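Local coordinates for gram-negative insecticidal protein (Chromobacterium piscinae, PDB 6FBM) that probably acts as a pore-forming insecticidal toxin, joining a MACPF (membrane attack complex/perforin) domain to a C-terminal beta-tripod region, at residues Phe358-Arg361 / Asn362-Val366; Val438-Gln442 / Ser443-Asp447; Ala506-Thr510 / Ser511-Ser515. All coordinates share one frame; numbering follows the deposited sequence.

Interaction 1. Residues Phe358-Arg361 / Asn362-Val366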
# COMPACT_ATOMS: atom_id res chain seq x y z
N PHE A 358 56.87 5.27 53.29
CA PHE A 358 56.94 5.49 54.73
C PHE A 358 58.40 5.76 55.12
O PHE A 358 59.29 5.02 54.67
CB PHE A 358 56.38 4.31 55.52
CG PHE A 358 56.22 4.62 56.95
CD1 PHE A 358 55.07 5.27 57.40
CD2 PHE A 358 57.23 4.36 57.86
CE1 PHE A 358 54.93 5.63 58.74
CE2 PHE A 358 57.09 4.71 59.21
CZ PHE A 358 55.94 5.33 59.63
N GLY A 359 58.62 6.78 55.94
CA GLY A 359 59.98 7.14 56.38
C GLY A 359 60.21 7.01 57.88
O GLY A 359 59.30 7.27 58.66
N GLN A 360 61.43 6.63 58.26
CA GLN A 360 61.82 6.41 59.66
C GLN A 360 63.18 7.00 59.96
O GLN A 360 64.11 6.85 59.16
CB GLN A 360 62.03 4.94 59.89
CG GLN A 360 60.85 4.23 60.45
CD GLN A 360 60.76 2.84 59.91
OE1 GLN A 360 59.91 2.56 59.07
NE2 GLN A 360 61.61 1.96 60.40
N ARG A 361 63.35 7.57 61.16
CA ARG A 361 64.66 7.99 61.62
C ARG A 361 65.44 6.85 62.28
O ARG A 361 65.84 6.95 63.44
CB ARG A 361 64.55 9.17 62.58
CG ARG A 361 65.87 9.96 62.67
CD ARG A 361 65.77 11.05 63.70
NE ARG A 361 64.73 12.00 63.37
CZ ARG A 361 64.30 12.96 64.20
NH1 ARG A 361 64.83 13.12 65.41
NH2 ARG A 361 63.33 13.78 63.80
N ASN A 362 65.67 5.76 61.55
CA ASN A 362 66.39 4.60 62.09
C ASN A 362 66.83 3.67 60.94
O ASN A 362 66.64 4.01 59.78
CB ASN A 362 65.54 3.87 63.14
CG ASN A 362 64.29 3.21 62.56
OD1 ASN A 362 64.39 2.34 61.69
ND2 ASN A 362 63.13 3.58 63.09
N HIS A 363 67.43 2.53 61.28
CA HIS A 363 67.93 1.53 60.31
C HIS A 363 67.23 0.18 60.42
O HIS A 363 67.72 -0.80 59.87
CB HIS A 363 69.44 1.29 60.49
CG HIS A 363 70.32 2.28 59.80
ND1 HIS A 363 69.84 3.30 59.00
CD2 HIS A 363 71.68 2.37 59.75
CE1 HIS A 363 70.86 3.99 58.52
NE2 HIS A 363 71.98 3.45 58.96
N ALA A 364 66.07 0.13 61.07
CA ALA A 364 65.36 -1.13 61.31
C ALA A 364 64.97 -1.84 60.02
O ALA A 364 64.78 -1.19 58.98
CB ALA A 364 64.13 -0.90 62.17
N SER A 365 64.88 -3.17 60.10
CA SER A 365 64.38 -4.00 58.98
C SER A 365 62.87 -3.93 58.77
O SER A 365 62.38 -4.36 57.75
CB SER A 365 64.78 -5.45 59.20
OG SER A 365 66.10 -5.65 58.75
N VAL A 366 62.17 -3.41 59.79
CA VAL A 366 60.71 -3.41 59.91
C VAL A 366 60.24 -1.96 59.96
O VAL A 366 60.86 -1.11 60.63
CB VAL A 366 60.32 -4.07 61.24
CG1 VAL A 366 58.80 -4.12 61.41
CG2 VAL A 366 60.90 -5.47 61.33

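Interaction 2. Residues Val438-Gln442 / Ser443-Asp447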
# COMPACT_ATOMS: atom_id res chain seq x y z
N VAL A 438 51.12 6.24 41.91
CA VAL A 438 50.19 7.13 41.26
C VAL A 438 50.11 8.45 41.97
O VAL A 438 50.41 8.55 43.17
CB VAL A 438 48.77 6.52 41.16
CG1 VAL A 438 48.80 5.26 40.31
CG2 VAL A 438 48.19 6.23 42.54
N CYS A 439 49.68 9.44 41.20
CA CYS A 439 49.23 10.71 41.73
C CYS A 439 47.73 10.67 41.80
O CYS A 439 47.09 9.83 41.18
CB CYS A 439 49.70 11.83 40.81
SG CYS A 439 51.46 11.89 40.69
N VAL A 440 47.18 11.61 42.56
CA VAL A 440 45.77 11.65 42.87
C VAL A 440 45.23 12.93 42.29
O VAL A 440 45.92 13.95 42.33
CB VAL A 440 45.57 11.61 44.40
CG1 VAL A 440 44.07 11.62 44.76
CG2 VAL A 440 46.23 10.35 44.96
N HIS A 441 44.03 12.89 41.73
CA HIS A 441 43.46 14.09 41.11
C HIS A 441 43.20 15.17 42.17
O HIS A 441 42.76 14.86 43.28
CB HIS A 441 42.17 13.78 40.32
CG HIS A 441 41.73 14.92 39.45
ND1 HIS A 441 40.69 15.75 39.78
CD2 HIS A 441 42.19 15.36 38.26
CE1 HIS A 441 40.54 16.68 38.85
NE2 HIS A 441 41.46 16.47 37.92
N GLN A 442 43.56 16.40 41.80
CA GLN A 442 43.30 17.66 42.52
C GLN A 442 42.01 17.68 43.35
O GLN A 442 42.01 18.02 44.53
CB GLN A 442 43.27 18.77 41.44
CG GLN A 442 42.72 20.15 41.81
CD GLN A 442 43.09 21.20 40.74
OE1 GLN A 442 43.27 20.87 39.55
NE2 GLN A 442 43.22 22.48 41.18
N SER A 443 40.91 17.30 42.70
CA SER A 443 39.59 17.28 43.29
C SER A 443 39.48 16.51 44.62
O SER A 443 38.68 16.87 45.48
CB SER A 443 38.60 16.71 42.29
OG SER A 443 39.01 15.42 41.85
N LEU A 444 40.29 15.46 44.77
CA LEU A 444 40.30 14.64 45.98
C LEU A 444 41.33 15.08 47.01
O LEU A 444 41.38 14.53 48.11
CB LEU A 444 40.58 13.18 45.62
CG LEU A 444 39.79 12.59 44.46
CD1 LEU A 444 40.03 11.08 44.43
CD2 LEU A 444 38.31 12.89 44.61
N CYS A 445 42.14 16.08 46.67
CA CYS A 445 43.24 16.48 47.53
C CYS A 445 43.08 17.90 48.02
O CYS A 445 42.34 18.70 47.43
CB CYS A 445 44.56 16.39 46.76
SG CYS A 445 44.87 14.77 46.04
N ALA A 446 43.78 18.17 49.12
CA ALA A 446 43.91 19.51 49.70
C ALA A 446 45.39 19.90 49.66
O ALA A 446 46.25 19.08 50.00
CB ALA A 446 43.42 19.50 51.14
N ASP A 447 45.67 21.14 49.26
CA ASP A 447 47.04 21.68 49.30
C ASP A 447 47.65 21.50 50.69
O ASP A 447 46.93 21.53 51.70
CB ASP A 447 47.05 23.18 48.97
CG ASP A 447 46.63 23.47 47.54
OD1 ASP A 447 46.75 22.58 46.66
OD2 ASP A 447 46.19 24.62 47.31

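Interaction 3. Residues Ala506-Thr510 / Ser511-Ser515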
# COMPACT_ATOMS: atom_id res chain seq x y z
N ALA A 506 50.35 17.27 47.62
CA ALA A 506 49.12 17.53 48.35
C ALA A 506 48.85 16.44 49.37
O ALA A 506 49.62 15.47 49.49
CB ALA A 506 47.96 17.68 47.39
N CYS A 507 47.77 16.61 50.13
CA CYS A 507 47.24 15.59 51.03
C CYS A 507 45.86 15.18 50.56
O CYS A 507 45.11 16.00 50.03
CB CYS A 507 47.16 16.11 52.45
SG CYS A 507 48.71 16.73 53.08
N VAL A 508 45.51 13.93 50.82
CA VAL A 508 44.28 13.35 50.31
C VAL A 508 43.18 13.50 51.35
O VAL A 508 43.36 13.12 52.51
CB VAL A 508 44.47 11.89 49.85
CG1 VAL A 508 44.88 10.92 50.98
CG2 VAL A 508 43.23 11.40 49.11
N LYS A 509 42.04 14.07 50.91
CA LYS A 509 40.87 14.33 51.75
C LYS A 509 40.23 13.08 52.35
O LYS A 509 40.11 12.04 51.67
CB LYS A 509 39.77 15.03 50.94
CG LYS A 509 40.07 16.45 50.49
CD LYS A 509 38.99 16.92 49.52
CE LYS A 509 38.79 18.42 49.48
NZ LYS A 509 37.73 18.70 48.47
N THR A 510 39.78 13.21 53.60
CA THR A 510 39.03 12.16 54.28
C THR A 510 37.71 11.87 53.54
O THR A 510 37.28 10.71 53.46
CB THR A 510 38.75 12.53 55.76
OG1 THR A 510 40.00 12.72 56.43
CG2 THR A 510 37.95 11.43 56.50
N SER A 511 37.09 12.92 52.99
CA SER A 511 35.82 12.75 52.27
C SER A 511 35.91 11.90 50.99
O SER A 511 34.90 11.38 50.55
CB SER A 511 35.17 14.11 51.96
OG SER A 511 36.04 14.98 51.29
N ALA A 512 37.12 11.75 50.43
CA ALA A 512 37.34 10.98 49.18
C ALA A 512 37.71 9.53 49.42
O ALA A 512 37.82 8.73 48.46
CB ALA A 512 38.40 11.67 48.33
N ILE A 513 37.87 9.17 50.69
CA ILE A 513 38.54 7.93 51.08
C ILE A 513 37.65 7.03 51.94
O ILE A 513 36.88 7.51 52.78
CB ILE A 513 39.82 8.33 51.82
CG1 ILE A 513 40.96 8.30 50.82
CG2 ILE A 513 40.14 7.46 53.04
CD1 ILE A 513 42.15 9.11 51.31
N ALA A 514 37.78 5.73 51.74
CA ALA A 514 37.10 4.78 52.60
C ALA A 514 37.82 3.46 52.60
O ALA A 514 38.38 3.07 51.57
CB ALA A 514 35.66 4.59 52.18
N SER A 515 37.78 2.79 53.75
CA SER A 515 38.30 1.44 53.89
C SER A 515 37.34 0.45 53.24
O SER A 515 36.21 0.82 52.94
CB SER A 515 38.49 1.07 55.35
OG SER A 515 37.24 1.09 56.03

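Interaction 1. Residues Phe358-Arg361 / Asn362-Val366
Gln-360 and Asn-362 flank an inverse gamma turn centred on Arg-361, and their side-chain amides meet beside it where strand 358-360 gives way to a loop. The turn's own backbone bond, Asn-362 N to Gln-360 O, is weak. Gln-360 CB is directed at the loop and lies 3.6 Å from Asn-362 ND2, and CG passes the same nitrogen at 3.5 Å. A bend at chi2 (145°) then takes CD to a position 4.0 Å from Val-366 O. At the tip, NE2 gives one bond to Asn-362 OD1 (3.1 Å) and one to Val-366 O (3.2 Å), bridging the two ends of the loop segment. The first meets a lone pair of OD1 in the plane of its carbonyl, whereas the second is tilted from the carbonyl plane of Val-366. The two amide planes are turned 51° against each other. OE1 accepts from the backbone N of Asp-368, so both ends of this buried amide are gripped and its rotation is fixed. Lys-328 NZ is hydrogen-bonded to the carbonyls of His-363 and Ala-364. An Asx turn adds a second donor to the Asn-362 oxygen: chi1 of 67° sets CG between the backbone N and carbonyl carbon, and Ala-364 N reaches OD1 at 2.8 Å.

Interaction 2. Residues Val438-Gln442 / Ser443-Asp447
His-441 and Ser-443 face each other across the bend between strands 439-441 and 445-447, joined by a short, nearly straight hydrogen bond in which His-441 ND1 donates to Ser-443 OG (2.7 Å, 171° at the hydrogen). The oxygen sits almost in the imidazole plane, at the ring edge. The torsions place the two groups for this bond: His-441 holds CG anti to its backbone N (chi1 -168°), while Ser-443 turns OG in between its backbone N and carbonyl carbon (chi1 56°).

Apolar packing adds a second set of contacts. Val-440 directs CG1 at the returning chain, where it touches Cys-445 SG at 3.5 Å and Leu-444 CB at 3.9 Å; the Val-440 and Leu-444 side chains run at about a right angle to each other. The sulfur also lies 3.5 Å from His-441 O.

Two backbone bonds shape the bend that sets these groups in place: Leu-444 N donates to His-441 O (2.9 Å) and Cys-445 N to Gln-442 O (2.9 Å).

Further out, Glu-118 OE2 is hydrogen-bonded to Ser-443 OG, giving that hydroxyl a second partner, and Tyr-415 packs edge-to-face with the His-441 ring. Leu-318 lies against both Val-440 and Leu-444. Because Glu-118 falls in the MACPF sequence range, the hydroxyl links the bend to the toxin's other region. A type III turn running into a type I turn, a short 3-10 segment, thus carries the chain from one beta strand into the next, accompanied by the His-441 to Ser-443 bond and by the packing of Val-440 on Leu-444 and Cys-445.

Interaction 3. Residues Ala506-Thr510 / Ser511-Ser515
From Lys-509 to Ile-513 the backbone makes two overlapping i to i+3 turns, Ala-512 N bonding to Lys-509 O (3.2 Å) and Ile-513 N to Thr-510 O (3.2 Å). On the buried side, Val-508 and Ile-513 cross at about a right angle. The end methyl of Ile-513 fits into the fork of the valine: CD1 stands 3.3 Å from Val-508 CG1 and 3.4 Å from Val-508 CG2, a tight fit. Val-508 takes the staggered position with CG1 between its backbone N and carbonyl carbon (chi1 63°), which presents both methyls to Ile-513 CD1, whereas Ile-513 has a chi1 of -96°, away from the usual staggered values. Leu-318 and Phe-374 pack on both side chains. At the outer side, Ser-511 OG rests alongside the Lys-509 chain, 3.7 Å from Lys-509 CB and 3.9 Å from Lys-509 CD. Thr-510 turns to the neighbouring loop instead, its OG1 hydrogen-bonded to Gly-476 O. Past the turn, Ser-515 is the N-cap of helix 516-524, and Glu-518 OE1 accepts from its backbone N, as in a capping box. The whole is a strand-turn-strand connection built from consecutive type I turns, which leads strand 506-508 into 513-515, an outer strand of a mixed sheet.

Along the chain the three contacts follow in series, each closing its own short turn, and none nests within or crosses another. Interaction 1 finishes strand 358-360 at the surface, with its centre about 25 Å from that of interaction 3 and 27 Å from that of interaction 2. The later two, with centres about 9 Å apart, touch directly: strands 445-447 and 506-508 pair antiparallel through Ala-446 N to Cys-507 O (2.7 Å) and Leu-444 O to Lys-509 N (2.9 Å), both probable hydrogen bonds. The bend at 441-445 thus leads out of the sheet of strand 439-441 into this pair, and the turn at 509-513 leads from it into the mixed sheet and the C-terminal helix.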